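Local coordinates for 24-sterol C-methyltransferase (Haloferax volcanii, PDB 6F5Z), which is a putative S-adenosylmethionine-dependent methyltransferase that works in complex with the activator protein Trm112 and binds S-adenosylhomocysteine, at residues 109-114 with 139-144; 144-149 with 210-215; 179-184 with 218-223. All coordinates share one frame; numbering follows the deposited sequence.

Contacts 1 and 3 lie on one Rossmann-like sheet; contact 2 is a loop-helix contact at its side. Contact 1 joins the neighbouring parallel strands 104-110 and 134-140 at their C-terminal ends, where SAH is bound. The chain leaves it through the shared Glu144 into contact 2. Helix 206-216 of contact 2 leads into strand 218-224, which contact 3 pairs with strand 178-185. The centres of contacts 2 and 3 lie about 13 and 11 Å from that of contact 1. Asn141 ties the set together: its O lies 2.8 Å from Asn146 ND2, and its OD1 lies 2.6 Å from Thr218 OG1. The side chains of Thr218 and Arg212 are about 9 and 11 Å from SAH.

Contact 1 (109-114 with 139-144); sequences SMEAFY and AVNYYE. With SAH (S-adenosyl-L-homocysteine), chain G.
Ser109 O accepts the N-H of Ala139 at 2.8 Å, almost straight along its C=O axis, while Ser109 OG is bonded to Leu45 O and to a buried water that also joins Ala139 O to Phe113 N. Met110 pairs with Ala139 in a parallel bridge. With the chain bent at chi2 (69°), Met110 SD lies 3.4 Å from Ala139 CB, and SAH N donates to Met110 O at 2.9 Å. The strand ends with Met110; Glu111 enters the left-handed helical region (phi 54°), yet Glu111 N still reaches Ala139 O, 2.9 Å away and in the carbonyl plane. The Glu111 side chain crosses Asn141 at about a right angle. Glu111 OE1 takes two donors, both from above the carboxylate plane: Asn141 N at 2.8 Å and Tyr114 OH at 2.6 Å. Ala112 CB faces the SAH ribose. Tyr114, with CG in the crowded position between N and carbonyl carbon (chi1 51°), has Tyr142 CB over the centre of one ring face, a CH-pi contact at 3.5 Å from the centroid, and Val140 CG1 at its edge. Two neutral donors on one buried carboxylate oxygen would probably stabilise its negative charge, so the geometry is consistent with an ionised Glu111, its carboxylate held in place by two bonds beside the homocysteine part of SAH.

Contact 2 (144-149 with 210-215); sequences EENVHS and VERYRT
Asn146 O is the best-held polar atom, gripped by two donors of one residue: Ser149 OG at 2.7 Å, in the carbonyl plane, and Ser149 N at 2.9 Å. Asn146 is itself the centre of an inverse gamma turn, and the two bonds close the chain just behind it. Its side chain, with CG anti to the backbone N (chi1 179°), is directed at helix 206-216. Within the loop, Asn146 OD1 accepts from His148 ND1 at 2.8 Å, nearly along the C=O axis and in the imidazole plane, which sets the rotation of the ring in this conformer; ND1 therefore carries a proton. Thus oriented, the ring is sandwiched: Arg212 CB lies over one face, a CH-pi contact 3.9 Å from the centroid, and Val147 CG1 over the opposite one. At the ring's edge Glu211 OE1 comes to 3.1 Å from His148 NE2. The amide also touches Arg212, with Asn146 OD1 3.3 Å from Arg212 CD. Asn146 ND2 stands above one guanidinium face, 3.4 Å from Arg212 NE, but both are donors, and ND2 donates to Asn141 O; Tyr213 CE1 covers the other face. An alanine here removes OD1 and ND2, and with them the bonds to His148 and Asn141, which would probably loosen the loop against the helix. The loop follows strand 134-140 and runs on toward helix 165-174, whose His165 N is bonded by Glu145 OE2, while Phe216 of helix 206-216 and Trp203 of a loop also meet the His148 ring.

Contact 3 (179-184 with 218-223); sequences VAEQDS and TLLTVG
Strands 179-184 and 218-223 form an antiparallel ladder, their segment axes 4.7 Å apart, at the end of the sheet where class I methyltransferases carry their reversed strand. The order 3-2-1-4-5-7-6 bears this out, since strand 218-224 runs against both its neighbours, 134-140 and 178-185. The tight part is the middle. Asp183 and Leu220 are a hydrogen-bonded pair, Leu220 N reaching Asp183 O at 2.8 Å and Asp183 N returning to Leu220 O at 2.9 Å. Between Val179 and Glu181 a beta bulge shifts the register by one. Ala180 N still reaches Val222 O at 2.8 Å, and Val222 N bonds to Glu181 O, but the buried Glu181 N has no partner in the model. The Val179-Gly223 end is buried too, with fewer side-chain contacts between the strands; the open side lies at Ser184 and Asp183, both partly exposed. On the face of Glu181, Asp183, Leu220 and Val222, Glu181 CB meets Val222 CB at 4.0 Å, while Glu181 OE2 and Asp183 OD2 form salt bridges with Arg33. Strand 178-185, outermost in this chain, meets the second subunit, with backbone hydrogen bonds from Gln182; Glu181 of that subunit lies close to Glu181 of this one, so the pair would probably bind a proton more readily than usual, Arg33 opposing the shift. On the opposite face Gln182 CG packs on Leu219 CD1. The extended Gln182 chain places OE1 on Arg169 of helix 165-174; NE2 serves His165 O of that helix and also donates to Thr221 OG1, Gln182 NE2 to Thr221 OG1 being 2.9 Å, with an angle of 173° at the hydrogen and the hydroxyl oxygen only 4° out of the amide plane.

Contact 1 (109-114 with 139-144)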
loop_
_atom_site.group_PDB
_atom_site.type_symbol
_atom_site.label_atom_id
_atom_site.label_comp_id
_atom_site.label_asym_id
_atom_site.label_seq_id
_atom_site.Cartn_x
_atom_site.Cartn_y
_atom_site.Cartn_z
ATOM N N SER B 109 4.418 -1.717 13.194
ATOM C CA SER B 109 4.022 -2.453 14.379
ATOM C C SER B 109 3.470 -3.814 13.962
ATOM O O SER B 109 2.582 -3.894 13.116
ATOM C CB SER B 109 3.037 -1.654 15.219
ATOM O OG SER B 109 2.662 -2.381 16.382
ATOM N N MET B 110 3.977 -4.881 14.578
ATOM C CA MET B 110 3.472 -6.233 14.285
ATOM C C MET B 110 3.056 -6.885 15.614
ATOM O O MET B 110 3.842 -6.908 16.585
ATOM C CB MET B 110 4.570 -7.092 13.627
ATOM C CG MET B 110 4.274 -8.588 13.561
ATOM S SD MET B 110 2.921 -8.936 12.411
ATOM C CE MET B 110 2.998 -10.737 12.291
ATOM N N GLU B 111 1.833 -7.422 15.636
ATOM C CA GLU B 111 1.338 -8.187 16.773
ATOM C C GLU B 111 1.441 -7.415 18.090
ATOM O O GLU B 111 1.647 -8.057 19.141
ATOM C CB GLU B 111 2.110 -9.537 16.837
ATOM C CG GLU B 111 1.597 -10.529 15.809
ATOM C CD GLU B 111 0.247 -11.073 16.230
ATOM O OE1 GLU B 111 -0.752 -10.312 16.180
ATOM O OE2 GLU B 111 0.203 -12.223 16.724
ATOM N N ALA B 112 1.148 -6.104 18.085
ATOM C CA ALA B 112 1.260 -5.310 19.313
ATOM C C ALA B 112 0.171 -4.287 19.436
ATOM O O ALA B 112 -0.198 -3.904 20.534
ATOM C CB ALA B 112 2.606 -4.581 19.349
ATOM N N PHE B 113 -0.307 -3.762 18.299
ATOM C CA PHE B 113 -1.203 -2.615 18.357
ATOM C C PHE B 113 -2.452 -2.828 19.196
ATOM O O PHE B 113 -2.874 -1.896 19.888
ATOM C CB PHE B 113 -1.580 -2.143 16.946
ATOM C CG PHE B 113 -2.595 -1.030 16.912
ATOM C CD1 PHE B 113 -2.207 0.286 17.107
ATOM C CD2 PHE B 113 -3.952 -1.311 16.757
ATOM C CE1 PHE B 113 -3.167 1.312 17.099
ATOM C CE2 PHE B 113 -4.911 -0.289 16.779
ATOM C CZ PHE B 113 -4.508 1.005 16.935
ATOM N N TYR B 114 -2.997 -4.029 19.128
ATOM C CA TYR B 114 -4.259 -4.326 19.785
ATOM C C TYR B 114 -4.104 -4.452 21.302
ATOM O O TYR B 114 -5.122 -4.634 21.977
ATOM C CB TYR B 114 -4.911 -5.531 19.147
ATOM C CG TYR B 114 -3.994 -6.725 19.021
ATOM C CD1 TYR B 114 -3.801 -7.593 20.089
ATOM C CD2 TYR B 114 -3.374 -7.033 17.811
ATOM C CE1 TYR B 114 -3.009 -8.729 19.973
ATOM C CE2 TYR B 114 -2.550 -8.154 17.686
ATOM C CZ TYR B 114 -2.385 -9.016 18.763
ATOM O OH TYR B 114 -1.639 -10.173 18.640
ATOM N N ALA B 139 0.378 -4.427 11.407
ATOM C CA ALA B 139 0.125 -5.823 11.070
ATOM C C ALA B 139 -0.354 -6.523 12.333
ATOM O O ALA B 139 0.288 -6.380 13.398
ATOM C CB ALA B 139 1.393 -6.475 10.558
ATOM N N VAL B 140 -1.477 -7.256 12.232
ATOM C CA VAL B 140 -2.061 -7.871 13.406
ATOM C C VAL B 140 -2.618 -9.236 13.068
ATOM O O VAL B 140 -3.202 -9.416 11.990
ATOM C CB VAL B 140 -3.177 -7.009 14.060
ATOM C CG1 VAL B 140 -2.636 -5.674 14.590
ATOM C CG2 VAL B 140 -4.341 -6.768 13.101
ATOM N N ASN B 141 -2.547 -10.167 14.050
ATOM C CA ASN B 141 -3.168 -11.479 13.911
ATOM C C ASN B 141 -4.445 -11.601 14.732
ATOM O O ASN B 141 -5.181 -12.561 14.525
ATOM C CB ASN B 141 -2.184 -12.618 14.280
ATOM C CG ASN B 141 -1.059 -12.716 13.287
ATOM O OD1 ASN B 141 -1.175 -12.219 12.183
ATOM N ND2 ASN B 141 0.061 -13.318 13.650
ATOM N N TYR B 142 -4.708 -10.643 15.633
ATOM C CA TYR B 142 -5.902 -10.638 16.471
ATOM C C TYR B 142 -6.839 -9.595 15.850
ATOM O O TYR B 142 -6.555 -8.393 15.933
ATOM C CB TYR B 142 -5.530 -10.253 17.905
ATOM C CG TYR B 142 -6.714 -10.176 18.843
ATOM C CD1 TYR B 142 -7.345 -11.336 19.302
ATOM C CD2 TYR B 142 -7.189 -8.954 19.284
ATOM C CE1 TYR B 142 -8.412 -11.272 20.202
ATOM C CE2 TYR B 142 -8.233 -8.875 20.210
ATOM C CZ TYR B 142 -8.849 -10.036 20.650
ATOM O OH TYR B 142 -9.878 -9.953 21.564
ATOM N N TYR B 143 -7.925 -10.051 15.194
ATOM C CA TYR B 143 -8.857 -9.171 14.524
ATOM C C TYR B 143 -10.156 -9.927 14.314
ATOM O O TYR B 143 -10.166 -11.166 14.398
ATOM C CB TYR B 143 -8.251 -8.562 13.238
ATOM C CG TYR B 143 -7.826 -9.575 12.204
ATOM C CD1 TYR B 143 -6.541 -10.117 12.217
ATOM C CD2 TYR B 143 -8.703 -9.983 11.204
ATOM C CE1 TYR B 143 -6.145 -11.061 11.274
ATOM C CE2 TYR B 143 -8.316 -10.927 10.246
ATOM C CZ TYR B 143 -7.027 -11.454 10.286
ATOM O OH TYR B 143 -6.622 -12.396 9.357
ATOM N N GLU B 144 -11.248 -9.195 14.049
ATOM C CA GLU B 144 -12.574 -9.806 14.051
ATOM C C GLU B 144 -12.740 -10.992 13.115
ATOM O O GLU B 144 -13.259 -12.038 13.543
ATOM C CB GLU B 144 -13.669 -8.761 13.762
ATOM C CG GLU B 144 -15.077 -9.255 14.114
ATOM C CD GLU B 144 -15.255 -9.466 15.604
ATOM O OE1 GLU B 144 -14.609 -8.753 16.408
ATOM O OE2 GLU B 144 -16.127 -10.293 15.960
HETATM N N SAH G . 6.631 -7.075 17.186
HETATM C CA SAH G . 7.175 -8.291 17.850
HETATM C CB SAH G . 6.602 -8.548 19.300
HETATM C CG SAH G . 5.102 -8.825 19.310
HETATM S SD SAH G . 4.517 -9.139 21.016
HETATM C C SAH G . 6.957 -9.566 16.994
HETATM O O SAH G . 6.373 -9.356 15.846
HETATM O OXT SAH G . 7.319 -10.658 17.367
HETATM C "C5'" SAH G . 3.910 -7.520 21.549
HETATM C "C4'" SAH G . 5.010 -6.575 21.994
HETATM O "O4'" SAH G . 4.399 -5.290 22.280
HETATM C "C3'" SAH G . 5.669 -7.050 23.294
HETATM O "O3'" SAH G . 7.095 -7.047 23.218
HETATM C "C2'" SAH G . 5.055 -6.138 24.362
HETATM O "O2'" SAH G . 5.874 -5.899 25.504
HETATM C "C1'" SAH G . 4.781 -4.857 23.575
HETATM N N9 SAH G . 3.692 -4.036 24.109
HETATM C C8 SAH G . 2.398 -4.431 24.350
HETATM N N7 SAH G . 1.618 -3.471 24.785
HETATM C C5 SAH G . 2.452 -2.364 24.828
HETATM C C6 SAH G . 2.235 -1.020 25.209
HETATM N N6 SAH G . 1.067 -0.551 25.669
HETATM N N1 SAH G . 3.287 -0.166 25.141
HETATM C C2 SAH G . 4.477 -0.637 24.742
HETATM N N3 SAH G . 4.802 -1.875 24.360
HETATM C C4 SAH G . 3.735 -2.700 24.418
HETATM O O HOH W 1 0.736 -4.383 15.669
#

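Contact 2 (144-149 with 210-215)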
loop_
_atom_site.group_PDB
_atom_site.type_symbol
_atom_site.label_atom_id
_atom_site.label_comp_id
_atom_site.label_asym_id
_atom_site.label_seq_id
_atom_site.Cartn_x
_atom_site.Cartn_y
_atom_site.Cartn_z
ATOM N N GLU B 144 -11.248 -9.195 14.049
ATOM C CA GLU B 144 -12.574 -9.806 14.051
ATOM C C GLU B 144 -12.740 -10.992 13.115
ATOM O O GLU B 144 -13.259 -12.038 13.543
ATOM C CB GLU B 144 -13.669 -8.761 13.762
ATOM C CG GLU B 144 -15.077 -9.255 14.114
ATOM C CD GLU B 144 -15.255 -9.466 15.604
ATOM O OE1 GLU B 144 -14.609 -8.753 16.408
ATOM O OE2 GLU B 144 -16.127 -10.293 15.960
ATOM N N GLU B 145 -12.331 -10.842 11.859
ATOM C CA GLU B 145 -12.538 -11.881 10.858
ATOM C C GLU B 145 -11.743 -13.161 11.175
ATOM O O GLU B 145 -12.137 -14.242 10.695
ATOM C CB GLU B 145 -12.190 -11.356 9.456
ATOM C CG GLU B 145 -13.167 -10.294 8.958
ATOM C CD GLU B 145 -12.817 -8.857 9.323
ATOM O OE1 GLU B 145 -12.091 -8.634 10.314
ATOM O OE2 GLU B 145 -13.282 -7.948 8.606
ATOM N N ASN B 146 -10.638 -13.052 11.944
ATOM C CA ASN B 146 -9.837 -14.252 12.268
ATOM C C ASN B 146 -10.512 -14.901 13.482
ATOM O O ASN B 146 -10.156 -14.653 14.627
ATOM C CB ASN B 146 -8.374 -13.896 12.511
ATOM C CG ASN B 146 -7.528 -15.092 12.874
ATOM O OD1 ASN B 146 -7.959 -16.254 12.748
ATOM N ND2 ASN B 146 -6.333 -14.828 13.391
ATOM N N VAL B 147 -11.538 -15.724 13.202
ATOM C CA VAL B 147 -12.390 -16.272 14.256
ATOM C C VAL B 147 -11.579 -17.067 15.304
ATOM O O VAL B 147 -11.888 -16.991 16.497
ATOM C CB VAL B 147 -13.600 -17.052 13.673
ATOM C CG1 VAL B 147 -13.162 -18.129 12.691
ATOM C CG2 VAL B 147 -14.503 -17.626 14.771
ATOM N N HIS B 148 -10.514 -17.754 14.856
ATOM C CA HIS B 148 -9.618 -18.547 15.693
ATOM C C HIS B 148 -8.864 -17.702 16.732
ATOM O O HIS B 148 -8.348 -18.233 17.720
ATOM C CB HIS B 148 -8.606 -19.266 14.789
ATOM C CG HIS B 148 -9.156 -19.658 13.456
ATOM N ND1 HIS B 148 -9.171 -18.769 12.398
ATOM C CD2 HIS B 148 -9.730 -20.820 13.059
ATOM C CE1 HIS B 148 -9.717 -19.431 11.389
ATOM N NE2 HIS B 148 -10.050 -20.671 11.729
ATOM N N SER B 149 -8.771 -16.367 16.505
ATOM C CA SER B 149 -8.041 -15.506 17.434
ATOM C C SER B 149 -8.893 -15.015 18.560
ATOM O O SER B 149 -8.357 -14.458 19.509
ATOM C CB SER B 149 -7.444 -14.296 16.708
ATOM O OG SER B 149 -8.415 -13.354 16.273
ATOM N N VAL B 210 -6.019 -24.550 8.241
ATOM C CA VAL B 210 -5.772 -24.023 6.893
ATOM C C VAL B 210 -6.422 -22.642 6.806
ATOM O O VAL B 210 -5.789 -21.717 6.305
ATOM C CB VAL B 210 -6.337 -24.967 5.799
ATOM C CG1 VAL B 210 -6.327 -24.299 4.425
ATOM C CG2 VAL B 210 -5.544 -26.261 5.756
ATOM N N GLU B 211 -7.664 -22.494 7.285
ATOM C CA GLU B 211 -8.370 -21.213 7.228
ATOM C C GLU B 211 -7.583 -20.144 7.999
ATOM O O GLU B 211 -7.352 -19.051 7.476
ATOM C CB GLU B 211 -9.790 -21.366 7.791
ATOM C CG GLU B 211 -10.624 -20.124 7.607
ATOM C CD GLU B 211 -12.010 -20.294 8.197
ATOM O OE1 GLU B 211 -12.116 -20.622 9.402
ATOM O OE2 GLU B 211 -12.986 -20.148 7.430
ATOM N N ARG B 212 -7.096 -20.478 9.193
ATOM C CA ARG B 212 -6.338 -19.532 10.018
ATOM C C ARG B 212 -5.116 -18.991 9.265
ATOM O O ARG B 212 -4.881 -17.776 9.231
ATOM C CB ARG B 212 -5.868 -20.176 11.350
ATOM C CG ARG B 212 -4.759 -19.399 12.088
ATOM C CD ARG B 212 -5.229 -18.022 12.562
ATOM N NE ARG B 212 -4.101 -17.351 13.207
ATOM C CZ ARG B 212 -3.200 -16.615 12.550
ATOM N NH1 ARG B 212 -3.316 -16.418 11.241
ATOM N NH2 ARG B 212 -2.164 -16.092 13.198
ATOM N N TYR B 213 -4.312 -19.906 8.715
ATOM C CA TYR B 213 -3.021 -19.502 8.172
ATOM C C TYR B 213 -2.993 -19.221 6.691
ATOM O O TYR B 213 -2.291 -18.288 6.288
ATOM C CB TYR B 213 -1.937 -20.541 8.559
ATOM C CG TYR B 213 -1.707 -20.589 10.062
ATOM C CD1 TYR B 213 -1.118 -19.522 10.733
ATOM C CD2 TYR B 213 -2.066 -21.709 10.814
ATOM C CE1 TYR B 213 -0.954 -19.535 12.117
ATOM C CE2 TYR B 213 -1.888 -21.733 12.201
ATOM C CZ TYR B 213 -1.319 -20.649 12.842
ATOM O OH TYR B 213 -1.117 -20.647 14.205
ATOM N N ARG B 214 -3.637 -20.073 5.870
ATOM C CA ARG B 214 -3.555 -19.900 4.415
ATOM C C ARG B 214 -4.606 -18.927 3.924
ATOM O O ARG B 214 -4.353 -18.283 2.898
ATOM C CB ARG B 214 -3.696 -21.263 3.679
ATOM C CG ARG B 214 -2.719 -22.360 4.144
ATOM C CD ARG B 214 -1.236 -22.022 4.001
ATOM N NE ARG B 214 -0.434 -23.239 4.029
ATOM C CZ ARG B 214 0.372 -23.621 5.023
ATOM N NH1 ARG B 214 0.554 -22.835 6.089
ATOM N NH2 ARG B 214 0.993 -24.797 4.965
ATOM N N THR B 215 -5.755 -18.786 4.625
ATOM C CA THR B 215 -6.847 -17.933 4.154
ATOM C C THR B 215 -6.850 -16.582 4.843
ATOM O O THR B 215 -6.804 -15.565 4.154
ATOM C CB THR B 215 -8.193 -18.666 4.295
ATOM O OG1 THR B 215 -8.139 -19.900 3.573
ATOM C CG2 THR B 215 -9.369 -17.852 3.786
#

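Contact 3 (179-184 with 218-223)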
loop_
_atom_site.group_PDB
_atom_site.type_symbol
_atom_site.label_atom_id
_atom_site.label_comp_id
_atom_site.label_asym_id
_atom_site.label_seq_id
_atom_site.Cartn_x
_atom_site.Cartn_y
_atom_site.Cartn_z
ATOM N N VAL B 179 -5.992 5.834 4.351
ATOM C CA VAL B 179 -5.735 4.385 4.201
ATOM C C VAL B 179 -5.264 4.141 2.772
ATOM O O VAL B 179 -6.004 4.417 1.813
ATOM C CB VAL B 179 -6.987 3.551 4.547
ATOM C CG1 VAL B 179 -6.757 2.063 4.315
ATOM C CG2 VAL B 179 -7.429 3.795 5.986
ATOM N N ALA B 180 -4.052 3.587 2.644
ATOM C CA ALA B 180 -3.481 3.345 1.309
ATOM C C ALA B 180 -3.624 1.926 0.811
ATOM O O ALA B 180 -3.562 1.697 -0.403
ATOM C CB ALA B 180 -2.005 3.725 1.296
ATOM N N GLU B 181 -3.758 0.975 1.745
ATOM C CA GLU B 181 -3.777 -0.420 1.396
ATOM C C GLU B 181 -4.301 -1.180 2.583
ATOM O O GLU B 181 -4.063 -0.779 3.732
ATOM C CB GLU B 181 -2.311 -0.865 1.142
ATOM C CG GLU B 181 -2.198 -2.229 0.514
ATOM C CD GLU B 181 -1.599 -3.308 1.393
ATOM O OE1 GLU B 181 -2.364 -3.968 2.130
ATOM O OE2 GLU B 181 -0.374 -3.533 1.305
ATOM N N GLN B 182 -4.989 -2.274 2.316
ATOM C CA GLN B 182 -5.362 -3.170 3.409
ATOM C C GLN B 182 -5.410 -4.576 2.832
ATOM O O GLN B 182 -6.003 -4.766 1.768
ATOM C CB GLN B 182 -6.657 -2.769 4.079
ATOM C CG GLN B 182 -6.891 -3.668 5.311
ATOM C CD GLN B 182 -8.158 -3.310 6.038
ATOM O OE1 GLN B 182 -9.235 -3.403 5.417
ATOM N NE2 GLN B 182 -8.065 -2.894 7.318
ATOM N N ASP B 183 -4.747 -5.521 3.493
ATOM C CA ASP B 183 -4.658 -6.849 2.899
ATOM C C ASP B 183 -4.518 -7.935 3.943
ATOM O O ASP B 183 -4.252 -7.676 5.112
ATOM C CB ASP B 183 -3.370 -6.864 2.029
ATOM C CG ASP B 183 -3.289 -7.894 0.904
ATOM O OD1 ASP B 183 -4.328 -8.542 0.604
ATOM O OD2 ASP B 183 -2.214 -7.960 0.237
ATOM N N SER B 184 -4.695 -9.184 3.485
ATOM C CA SER B 184 -4.426 -10.386 4.269
ATOM C C SER B 184 -3.123 -10.991 3.711
ATOM O O SER B 184 -2.988 -11.123 2.492
ATOM C CB SER B 184 -5.547 -11.397 4.049
ATOM O OG SER B 184 -6.766 -10.893 4.567
ATOM N N THR B 218 -2.337 -12.780 8.379
ATOM C CA THR B 218 -2.103 -11.537 9.105
ATOM C C THR B 218 -2.802 -10.392 8.391
ATOM O O THR B 218 -2.662 -10.241 7.179
ATOM C CB THR B 218 -0.583 -11.254 9.125
ATOM O OG1 THR B 218 0.054 -12.299 9.888
ATOM C CG2 THR B 218 -0.219 -9.936 9.783
ATOM N N LEU B 219 -3.528 -9.562 9.158
ATOM C CA LEU B 219 -4.143 -8.385 8.549
ATOM C C LEU B 219 -3.103 -7.257 8.529
ATOM O O LEU B 219 -2.472 -6.968 9.549
ATOM C CB LEU B 219 -5.345 -7.949 9.426
ATOM C CG LEU B 219 -5.901 -6.521 9.145
ATOM C CD1 LEU B 219 -6.500 -6.438 7.763
ATOM C CD2 LEU B 219 -7.031 -6.197 10.136
ATOM N N LEU B 220 -2.940 -6.592 7.372
ATOM C CA LEU B 220 -2.071 -5.442 7.284
ATOM C C LEU B 220 -2.898 -4.259 6.850
ATOM O O LEU B 220 -3.589 -4.352 5.829
ATOM C CB LEU B 220 -0.948 -5.655 6.248
ATOM C CG LEU B 220 -0.107 -4.404 5.900
ATOM C CD1 LEU B 220 0.755 -3.962 7.123
ATOM C CD2 LEU B 220 0.811 -4.704 4.682
ATOM N N THR B 221 -2.792 -3.126 7.611
ATOM C CA THR B 221 -3.450 -1.887 7.164
ATOM C C THR B 221 -2.351 -0.839 7.088
ATOM O O THR B 221 -1.536 -0.731 8.002
ATOM C CB THR B 221 -4.536 -1.439 8.162
ATOM O OG1 THR B 221 -5.396 -2.556 8.478
ATOM C CG2 THR B 221 -5.413 -0.286 7.607
ATOM N N VAL B 222 -2.314 -0.078 5.982
ATOM C CA VAL B 222 -1.277 0.944 5.756
ATOM C C VAL B 222 -1.924 2.322 5.747
ATOM O O VAL B 222 -2.888 2.521 4.992
ATOM C CB VAL B 222 -0.573 0.699 4.416
ATOM C CG1 VAL B 222 0.459 1.792 4.096
ATOM C CG2 VAL B 222 0.115 -0.679 4.431
ATOM N N GLY B 223 -1.437 3.210 6.608
ATOM C CA GLY B 223 -1.929 4.583 6.687
ATOM C C GLY B 223 -0.842 5.581 6.318
ATOM O O GLY B 223 0.344 5.296 6.446
#